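Local coordinates for protein intradiol ring-cleavage dioxygenase (Streptomyces sp. SirexAA-E, PDB 4ILV) that probably cleaves the aromatic ring of catechol-type compounds between the two hydroxyl-bearing carbons, using a bound iron(III) ion and molecular oxygen, at residues A[68-79]-A[178-188]; A[143-151]-A[160-169]. All blocks are in the same frame, centred on the assembly; numbering follows the deposited sequence.

How the contacts relate
Contact 1 (68-79 with 178-188) joins two parallel strands of the mixed sheet and follows them out into exposed loops, so its chemistry is largely polar: backbone bonds, a glutamine amide and a salt bridge. Contact 2 (143-151 with 160-169) lies nearer the centre of the chain and is mostly aromatic, methionine and aliphatic packing, with two backbone bonds; it ties the edge strand of the antiparallel sheet to the chain leading into strand 168-172. That strand neighbours 175-183 in the mixed sheet, so Thr179 pairs with Asn168, while Phe180 packs on Leu147 between the two sheets. Along the chain, contact 2 is nested within the loop that contact 1 closes.

Contact 1: residues A[68-79]-A[178-188]; sequences SGYVFGRACKPL and GTFDFVLDVAQ
Gln188 reaches across to the 73-76 turn with its chain extended beyond CG, and both ends of its amide are used. Gln188 OE1 accepts from Ala75 N (2.8 Å), which lies in the amide plane on a lone pair, and from Lys77 N (3.1 Å); Gln188 NE2 donates to Lys77 O (2.9 Å), standing well above that carbonyl's plane. Cys76 N to Gly73 O closes the type I turn, and Lys77 O, which also takes Gly73 N, closes the loop round it. Next to the amide, Leu79 and Val186 meet tip to tip, Leu79 CD1 being 4.0 Å from Val186 CB. Asp185 OD2 meets Arg74 NE (2.7 Å) in an exposed salt bridge, approaching over one guanidinium face with the two planes 24° apart and Ala187 CB over the other face, although the arginine is poorly ordered. Strands 64-72 and 175-183 run parallel in the mixed sheet of the intradiol dioxygenase β-sandwich, with Phe72 N to Phe182 O the straightest rung at 176°. Between the bridges at Ser68 and Val71 the ladder is interrupted, and a side chain fills in: Asp181 lies alongside Tyr70, pointing the same way, and its OD1 takes Tyr70 N (2.9 Å) from above the carboxylate plane. With CG beside its own backbone N (chi1 -71°), Asp181 swings back toward the neighbouring strand, where OD2 lies at the edge of the Phe72 ring. On the buried face Val71 splits its methyls, CG1 against Leu184 CD1 (3.7 Å) and CG2 toward Phe182, whose ring also meets Phe114 edge-to-face.

Contact 2: residues A[143-151]-A[160-169]; sequences LTTQLYFPG and LFDPALLMNV
Tyr148 runs past Phe161 in the opposite direction, and its side chain meets segment 160-169 from CB to OH. Tyr148 CB lies 3.7 Å from Phe161 CE1 and also faces a methyl of Leu166; CG has Phe161 CD1 above it, off-centre over the ring. The two rings form an edge-to-face pair, planes at 66°, with Phe161 giving the edge. Tyr148 CD2 has Leu165 CB at the ring edge (3.8 Å), CE2 nears Asp162 N, and Phe161 CA sits over the same face as a CH-pi donor. Tyr148 OH, at the tip, ends 3.2 Å from Leu160 O; it hydrogen-bonds with Gln39, whose amide also binds Leu160 O, and weakly with Arg127. A leucine in its place would probably leave the Phe161 edge without an aromatic face and Gln39 without its hydroxyl partner. In the β-sandwich, strand 143-148 is an edge of the antiparallel sheet; there the side chain of Gln146 comes about 6 Å from the iron and touches its ligands His130 and His132. Across a single bridge, Tyr148 N donates to Leu165 O (2.9 Å) and Tyr148 O accepts from Met167 N (3.0 Å). Met167 then bends at chi3 (-75°), bringing CE over the centre of the Phe149 ring, 3.4 Å from its centroid, in a CH-pi contact, with SD farther off above the ring to complete a Met-aromatic pair. Pro150 CD closes on Val169 CG2 at 3.5 Å.

Contact 1: residues A[68-79]-A[178-188]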
loop_
_atom_site.group_PDB
_atom_site.type_symbol
_atom_site.label_atom_id
_atom_site.label_comp_id
_atom_site.label_asym_id
_atom_site.label_seq_id
_atom_site.Cartn_x
_atom_site.Cartn_y
_atom_site.Cartn_z
ATOM N N SER A 68 2.275 2.389 -7.944
ATOM C CA SER A 68 3.725 2.577 -8.045
ATOM C C SER A 68 4.177 3.954 -7.534
ATOM O O SER A 68 3.368 4.860 -7.359
ATOM C CB SER A 68 4.191 2.373 -9.484
ATOM O OG SER A 68 3.698 3.411 -10.318
ATOM N N GLY A 69 5.477 4.090 -7.276
ATOM C CA GLY A 69 6.025 5.347 -6.797
ATOM C C GLY A 69 7.455 5.173 -6.320
ATOM O O GLY A 69 8.146 4.242 -6.732
ATOM N N TYR A 70 7.890 6.051 -5.424
ATOM C CA TYR A 70 9.249 6.010 -4.906
ATOM C C TYR A 70 9.249 6.154 -3.395
ATOM O O TYR A 70 8.271 6.617 -2.803
ATOM C CB TYR A 70 10.088 7.146 -5.515
ATOM C CG TYR A 70 10.151 7.129 -7.024
ATOM C CD1 TYR A 70 11.215 6.533 -7.688
ATOM C CD2 TYR A 70 9.154 7.728 -7.787
ATOM C CE1 TYR A 70 11.276 6.518 -9.076
ATOM C CE2 TYR A 70 9.211 7.725 -9.181
ATOM C CZ TYR A 70 10.269 7.117 -9.814
ATOM O OH TYR A 70 10.320 7.103 -11.190
ATOM N N VAL A 71 10.351 5.753 -2.769
ATOM C CA VAL A 71 10.555 6.026 -1.361
ATOM C C VAL A 71 11.682 7.060 -1.238
ATOM O O VAL A 71 12.799 6.805 -1.676
ATOM C CB VAL A 71 10.935 4.746 -0.581
ATOM C CG1 VAL A 71 11.205 5.075 0.885
ATOM C CG2 VAL A 71 9.826 3.667 -0.714
ATOM N N PHE A 72 11.391 8.221 -0.655
ATOM C CA PHE A 72 12.421 9.248 -0.472
ATOM C C PHE A 72 12.793 9.340 0.991
ATOM O O PHE A 72 12.011 8.949 1.855
ATOM C CB PHE A 72 11.931 10.614 -0.953
ATOM C CG PHE A 72 11.664 10.679 -2.437
ATOM C CD1 PHE A 72 12.707 10.871 -3.338
ATOM C CD2 PHE A 72 10.372 10.537 -2.932
ATOM C CE1 PHE A 72 12.467 10.925 -4.713
ATOM C CE2 PHE A 72 10.113 10.596 -4.299
ATOM C CZ PHE A 72 11.157 10.790 -5.195
ATOM N N GLY A 73 13.994 9.848 1.260
ATOM C CA GLY A 73 14.402 10.174 2.609
ATOM C C GLY A 73 14.287 11.665 2.850
ATOM O O GLY A 73 13.641 12.367 2.077
ATOM N N ARG A 74 14.940 12.145 3.906
ATOM C CA ARG A 74 14.820 13.528 4.365
ATOM C C ARG A 74 15.283 14.583 3.362
ATOM O O ARG A 74 14.878 15.745 3.452
ATOM C CB ARG A 74 15.611 13.731 5.666
ATOM C CG ARG A 74 14.874 13.354 6.943
ATOM C CD ARG A 74 15.599 13.897 8.179
ATOM N NE ARG A 74 15.636 12.923 9.273
ATOM C CZ ARG A 74 16.105 13.172 10.494
ATOM N NH1 ARG A 74 16.568 14.379 10.800
ATOM N NH2 ARG A 74 16.101 12.217 11.418
ATOM N N ALA A 75 16.156 14.212 2.435
ATOM C CA ALA A 75 16.661 15.208 1.493
ATOM C C ALA A 75 16.054 15.075 0.100
ATOM O O ALA A 75 16.643 15.549 -0.868
ATOM C CB ALA A 75 18.166 15.167 1.420
ATOM N N CYS A 76 14.889 14.430 0.009
ATOM C CA CYS A 76 14.212 14.211 -1.272
ATOM C C CYS A 76 15.057 13.349 -2.216
ATOM O O CYS A 76 14.960 13.467 -3.433
ATOM C CB CYS A 76 13.870 15.551 -1.966
ATOM S SG CYS A 76 12.618 16.600 -1.178
ATOM N N LYS A 77 15.884 12.473 -1.664
ATOM C CA LYS A 77 16.658 11.587 -2.509
ATOM C C LYS A 77 16.139 10.165 -2.342
ATOM O O LYS A 77 15.717 9.784 -1.253
ATOM C CB LYS A 77 18.147 11.685 -2.173
ATOM C CG LYS A 77 18.795 12.962 -2.686
ATOM C CD LYS A 77 20.316 12.883 -2.666
ATOM C CE LYS A 77 20.900 13.515 -1.408
ATOM N NZ LYS A 77 22.395 13.499 -1.404
ATOM N N PRO A 78 16.170 9.378 -3.426
ATOM C CA PRO A 78 15.581 8.039 -3.395
ATOM C C PRO A 78 16.288 7.148 -2.376
ATOM O O PRO A 78 17.497 7.282 -2.188
ATOM C CB PRO A 78 15.823 7.515 -4.813
ATOM C CG PRO A 78 16.134 8.707 -5.641
ATOM C CD PRO A 78 16.810 9.672 -4.719
ATOM N N LEU A 79 15.544 6.258 -1.723
ATOM C CA LEU A 79 16.136 5.334 -0.756
ATOM C C LEU A 79 16.136 3.907 -1.277
ATOM O O LEU A 79 15.098 3.377 -1.694
ATOM C CB LEU A 79 15.378 5.373 0.568
ATOM C CG LEU A 79 15.600 6.568 1.482
ATOM C CD1 LEU A 79 14.678 6.477 2.689
ATOM C CD2 LEU A 79 17.065 6.626 1.908
ATOM N N GLY A 178 -2.438 3.517 -9.659
ATOM C CA GLY A 178 -2.202 4.325 -8.476
ATOM C C GLY A 178 -0.780 4.863 -8.399
ATOM O O GLY A 178 0.176 4.180 -8.784
ATOM N N THR A 179 -0.656 6.086 -7.881
ATOM C CA THR A 179 0.616 6.786 -7.717
ATOM C C THR A 179 0.731 7.313 -6.286
ATOM O O THR A 179 -0.154 8.036 -5.802
ATOM C CB THR A 179 0.701 8.000 -8.668
ATOM O OG1 THR A 179 0.881 7.553 -10.017
ATOM C CG2 THR A 179 1.847 8.896 -8.289
ATOM N N PHE A 180 1.819 6.949 -5.613
ATOM C CA PHE A 180 2.065 7.395 -4.247
ATOM C C PHE A 180 3.549 7.345 -3.934
ATOM O O PHE A 180 4.210 6.351 -4.223
ATOM C CB PHE A 180 1.292 6.544 -3.223
ATOM C CG PHE A 180 1.402 7.064 -1.803
ATOM C CD1 PHE A 180 0.533 8.048 -1.339
ATOM C CD2 PHE A 180 2.383 6.579 -0.941
ATOM C CE1 PHE A 180 0.642 8.536 -0.039
ATOM C CE2 PHE A 180 2.494 7.054 0.366
ATOM C CZ PHE A 180 1.630 8.035 0.816
ATOM N N ASP A 181 4.073 8.424 -3.355
ATOM C CA ASP A 181 5.452 8.453 -2.902
ATOM C C ASP A 181 5.544 8.465 -1.377
ATOM O O ASP A 181 4.834 9.223 -0.710
ATOM C CB ASP A 181 6.179 9.692 -3.471
ATOM C CG ASP A 181 6.433 9.588 -4.973
ATOM O OD1 ASP A 181 6.367 8.464 -5.534
ATOM O OD2 ASP A 181 6.697 10.634 -5.608
ATOM N N PHE A 182 6.446 7.654 -0.828
ATOM C CA PHE A 182 6.698 7.666 0.610
ATOM C C PHE A 182 7.843 8.630 0.906
ATOM O O PHE A 182 8.785 8.752 0.116
ATOM C CB PHE A 182 7.105 6.283 1.123
ATOM C CG PHE A 182 6.042 5.222 0.959
ATOM C CD1 PHE A 182 5.845 4.597 -0.262
ATOM C CD2 PHE A 182 5.269 4.828 2.040
ATOM C CE1 PHE A 182 4.876 3.602 -0.403
ATOM C CE2 PHE A 182 4.297 3.830 1.902
ATOM C CZ PHE A 182 4.102 3.226 0.682
ATOM N N VAL A 183 7.758 9.310 2.044
ATOM C CA VAL A 183 8.890 10.068 2.569
ATOM C C VAL A 183 9.127 9.574 3.993
ATOM O O VAL A 183 8.256 9.705 4.850
ATOM C CB VAL A 183 8.603 11.566 2.565
ATOM C CG1 VAL A 183 9.783 12.337 3.171
ATOM C CG2 VAL A 183 8.357 12.032 1.152
ATOM N N LEU A 184 10.279 8.952 4.219
ATOM C CA LEU A 184 10.623 8.405 5.519
ATOM C C LEU A 184 11.628 9.301 6.236
ATOM O O LEU A 184 12.462 9.948 5.600
ATOM C CB LEU A 184 11.241 7.019 5.363
ATOM C CG LEU A 184 10.434 5.994 4.579
ATOM C CD1 LEU A 184 11.193 4.674 4.532
ATOM C CD2 LEU A 184 9.066 5.822 5.196
ATOM N N ASP A 185 11.564 9.293 7.562
ATOM C CA ASP A 185 12.459 10.085 8.396
ATOM C C ASP A 185 13.860 9.455 8.450
ATOM O O ASP A 185 14.253 8.853 9.452
ATOM C CB ASP A 185 11.862 10.230 9.798
ATOM C CG ASP A 185 12.579 11.264 10.636
ATOM O OD1 ASP A 185 12.518 11.160 11.882
ATOM O OD2 ASP A 185 13.192 12.183 10.047
ATOM N N VAL A 186 14.597 9.608 7.350
ATOM C CA VAL A 186 15.937 9.055 7.187
ATOM C C VAL A 186 16.869 10.146 6.681
ATOM O O VAL A 186 16.698 10.648 5.571
ATOM C CB VAL A 186 15.932 7.895 6.168
ATOM C CG1 VAL A 186 17.351 7.436 5.859
ATOM C CG2 VAL A 186 15.065 6.746 6.667
ATOM N N ALA A 187 17.877 10.485 7.484
ATOM C CA ALA A 187 18.787 11.589 7.172
ATOM C C ALA A 187 19.613 11.353 5.911
ATOM O O ALA A 187 20.096 10.243 5.665
ATOM C CB ALA A 187 19.699 11.867 8.362
ATOM N N GLN A 188 19.757 12.409 5.109
ATOM C CA GLN A 188 20.500 12.336 3.855
ATOM C C GLN A 188 21.414 13.558 3.678
ATOM O O GLN A 188 22.289 13.574 2.813
ATOM C CB GLN A 188 19.534 12.215 2.667
ATOM C CG GLN A 188 18.626 10.977 2.669
ATOM C CD GLN A 188 17.724 10.923 1.437
ATOM O OE1 GLN A 188 16.874 11.792 1.234
ATOM N NE2 GLN A 188 17.929 9.914 0.599
HETATM O O HOH W 1 1.216 2.577 -11.059
HETATM O O HOH W 2 3.617 6.669 -9.806
#

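Contact 2: residues A[143-151]-A[160-169]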
loop_
_atom_site.group_PDB
_atom_site.type_symbol
_atom_site.label_atom_id
_atom_site.label_comp_id
_atom_site.label_asym_id
_atom_site.label_seq_id
_atom_site.Cartn_x
_atom_site.Cartn_y
_atom_site.Cartn_z
ATOM N N LEU A 143 7.756 1.884 9.788
ATOM C CA LEU A 143 6.587 2.750 9.674
ATOM C C LEU A 143 5.360 1.923 9.266
ATOM O O LEU A 143 5.378 1.273 8.222
ATOM C CB LEU A 143 6.820 3.837 8.628
ATOM C CG LEU A 143 5.577 4.689 8.345
ATOM C CD1 LEU A 143 5.424 5.733 9.443
ATOM C CD2 LEU A 143 5.612 5.342 6.963
ATOM N N THR A 144 4.304 1.951 10.080
ATOM C CA THR A 144 3.042 1.295 9.728
ATOM C C THR A 144 2.032 2.332 9.276
ATOM O O THR A 144 1.799 3.327 9.973
ATOM C CB THR A 144 2.449 0.538 10.927
ATOM O OG1 THR A 144 3.362 -0.485 11.338
ATOM C CG2 THR A 144 1.089 -0.097 10.564
ATOM N N THR A 145 1.424 2.110 8.118
ATOM C CA THR A 145 0.507 3.111 7.584
ATOM C C THR A 145 -0.482 2.523 6.590
ATOM O O THR A 145 -0.532 1.311 6.393
ATOM C CB THR A 145 1.298 4.316 6.974
ATOM O OG1 THR A 145 0.406 5.384 6.664
ATOM C CG2 THR A 145 2.061 3.915 5.721
ATOM N N GLN A 146 -1.285 3.383 5.976
ATOM C CA GLN A 146 -2.265 2.937 4.993
ATOM C C GLN A 146 -2.325 3.871 3.788
ATOM O O GLN A 146 -1.955 5.043 3.884
ATOM C CB GLN A 146 -3.652 2.880 5.634
ATOM C CG GLN A 146 -3.721 1.991 6.847
ATOM C CD GLN A 146 -5.101 1.958 7.463
ATOM O OE1 GLN A 146 -6.109 2.157 6.776
ATOM N NE2 GLN A 146 -5.158 1.697 8.765
ATOM N N LEU A 147 -2.811 3.357 2.663
ATOM C CA LEU A 147 -3.043 4.194 1.490
ATOM C C LEU A 147 -4.527 4.273 1.161
ATOM O O LEU A 147 -5.231 3.260 1.215
ATOM C CB LEU A 147 -2.278 3.649 0.286
ATOM C CG LEU A 147 -0.786 3.394 0.518
ATOM C CD1 LEU A 147 -0.145 2.841 -0.747
ATOM C CD2 LEU A 147 -0.051 4.654 1.002
ATOM N N TYR A 148 -4.996 5.467 0.803
ATOM C CA TYR A 148 -6.417 5.682 0.510
ATOM C C TYR A 148 -6.648 6.041 -0.948
ATOM O O TYR A 148 -5.705 6.355 -1.676
ATOM C CB TYR A 148 -7.014 6.763 1.417
ATOM C CG TYR A 148 -7.005 6.375 2.878
ATOM C CD1 TYR A 148 -7.935 5.478 3.378
ATOM C CD2 TYR A 148 -6.063 6.899 3.754
ATOM C CE1 TYR A 148 -7.939 5.113 4.709
ATOM C CE2 TYR A 148 -6.056 6.536 5.092
ATOM C CZ TYR A 148 -7.001 5.633 5.558
ATOM O OH TYR A 148 -7.021 5.254 6.879
ATOM N N PHE A 149 -7.918 5.993 -1.350
ATOM C CA PHE A 149 -8.346 6.192 -2.727
ATOM C C PHE A 149 -9.115 7.486 -2.864
ATOM O O PHE A 149 -9.936 7.806 -2.005
ATOM C CB PHE A 149 -9.253 5.022 -3.166
ATOM C CG PHE A 149 -8.518 3.727 -3.295
ATOM C CD1 PHE A 149 -8.195 3.221 -4.541
ATOM C CD2 PHE A 149 -8.107 3.035 -2.168
ATOM C CE1 PHE A 149 -7.484 2.033 -4.664
ATOM C CE2 PHE A 149 -7.406 1.839 -2.279
ATOM C CZ PHE A 149 -7.091 1.341 -3.534
ATOM N N PRO A 150 -8.873 8.225 -3.962
ATOM C CA PRO A 150 -9.547 9.503 -4.182
ATOM C C PRO A 150 -11.015 9.302 -4.517
ATOM O O PRO A 150 -11.360 8.376 -5.249
ATOM C CB PRO A 150 -8.808 10.081 -5.397
ATOM C CG PRO A 150 -8.340 8.879 -6.148
ATOM C CD PRO A 150 -7.976 7.874 -5.078
ATOM N N GLY A 151 -11.863 10.170 -3.982
ATOM C CA GLY A 151 -13.255 10.242 -4.386
ATOM C C GLY A 151 -14.169 9.199 -3.774
ATOM O O GLY A 151 -15.318 9.066 -4.183
ATOM N N LEU A 160 -10.656 7.443 10.392
ATOM C CA LEU A 160 -9.250 7.096 10.221
ATOM C C LEU A 160 -8.654 7.703 8.956
ATOM O O LEU A 160 -7.440 7.760 8.803
ATOM C CB LEU A 160 -9.080 5.580 10.169
ATOM C CG LEU A 160 -8.643 4.846 11.435
ATOM C CD1 LEU A 160 -9.745 4.867 12.480
ATOM C CD2 LEU A 160 -8.250 3.416 11.090
ATOM N N PHE A 161 -9.518 8.150 8.051
ATOM C CA PHE A 161 -9.080 8.666 6.762
ATOM C C PHE A 161 -8.183 9.879 6.934
ATOM O O PHE A 161 -8.426 10.711 7.798
ATOM C CB PHE A 161 -10.277 9.035 5.882
ATOM C CG PHE A 161 -9.892 9.774 4.643
ATOM C CD1 PHE A 161 -9.369 9.094 3.559
ATOM C CD2 PHE A 161 -10.011 11.158 4.577
ATOM C CE1 PHE A 161 -8.989 9.773 2.414
ATOM C CE2 PHE A 161 -9.630 11.849 3.433
ATOM C CZ PHE A 161 -9.113 11.154 2.348
ATOM N N ASP A 162 -7.137 9.960 6.118
ATOM C CA ASP A 162 -6.208 11.087 6.148
ATOM C C ASP A 162 -5.828 11.448 4.715
ATOM O O ASP A 162 -5.176 10.660 4.030
ATOM C CB ASP A 162 -4.953 10.699 6.934
ATOM C CG ASP A 162 -3.960 11.856 7.100
ATOM O OD1 ASP A 162 -4.140 12.930 6.486
ATOM O OD2 ASP A 162 -2.963 11.658 7.827
ATOM N N PRO A 163 -6.221 12.648 4.256
ATOM C CA PRO A 163 -5.933 13.098 2.888
ATOM C C PRO A 163 -4.440 13.070 2.547
ATOM O O PRO A 163 -4.103 12.985 1.370
ATOM C CB PRO A 163 -6.454 14.537 2.873
ATOM C CG PRO A 163 -6.574 14.921 4.304
ATOM C CD PRO A 163 -6.953 13.670 5.015
ATOM N N ALA A 164 -3.560 13.134 3.546
ATOM C CA ALA A 164 -2.121 13.038 3.277
ATOM C C ALA A 164 -1.733 11.631 2.800
ATOM O O ALA A 164 -0.668 11.435 2.224
ATOM C CB ALA A 164 -1.308 13.422 4.509
ATOM N N LEU A 165 -2.602 10.654 3.021
ATOM C CA LEU A 165 -2.303 9.286 2.615
ATOM C C LEU A 165 -3.078 8.880 1.359
ATOM O O LEU A 165 -3.153 7.685 1.019
ATOM C CB LEU A 165 -2.588 8.326 3.769
ATOM C CG LEU A 165 -1.699 8.557 4.996
ATOM C CD1 LEU A 165 -2.262 7.859 6.217
ATOM C CD2 LEU A 165 -0.280 8.092 4.739
ATOM N N LEU A 166 -3.635 9.869 0.657
ATOM C CA LEU A 166 -4.311 9.615 -0.622
ATOM C C LEU A 166 -3.310 9.302 -1.722
ATOM O O LEU A 166 -2.293 9.979 -1.861
ATOM C CB LEU A 166 -5.149 10.820 -1.044
ATOM C CG LEU A 166 -6.582 10.949 -0.512
ATOM C CD1 LEU A 166 -7.141 12.342 -0.828
ATOM C CD2 LEU A 166 -7.499 9.869 -1.075
ATOM N N MET A 167 -3.578 8.253 -2.474
ATOM C CA MET A 167 -2.913 8.001 -3.749
ATOM C C MET A 167 -3.542 8.897 -4.804
ATOM O O MET A 167 -4.685 9.323 -4.650
ATOM C CB MET A 167 -3.154 6.550 -4.187
ATOM C CG MET A 167 -2.540 5.502 -3.269
ATOM S SD MET A 167 -2.865 3.825 -3.847
ATOM C CE MET A 167 -4.587 3.647 -3.387
ATOM N N ASN A 168 -2.807 9.180 -5.875
ATOM C CA ASN A 168 -3.444 9.606 -7.115
ATOM C C ASN A 168 -3.857 8.333 -7.840
ATOM O O ASN A 168 -3.117 7.370 -7.854
ATOM C CB ASN A 168 -2.501 10.402 -8.006
ATOM C CG ASN A 168 -2.329 11.846 -7.549
ATOM O OD1 ASN A 168 -2.960 12.298 -6.593
ATOM N ND2 ASN A 168 -1.478 12.582 -8.253
ATOM N N VAL A 169 -5.040 8.323 -8.432
ATOM C CA VAL A 169 -5.520 7.140 -9.139
ATOM C C VAL A 169 -6.201 7.552 -10.425
ATOM O O VAL A 169 -7.083 8.407 -10.412
ATOM C CB VAL A 169 -6.527 6.331 -8.294
ATOM C CG1 VAL A 169 -7.123 5.154 -9.120
ATOM C CG2 VAL A 169 -5.865 5.825 -7.025
#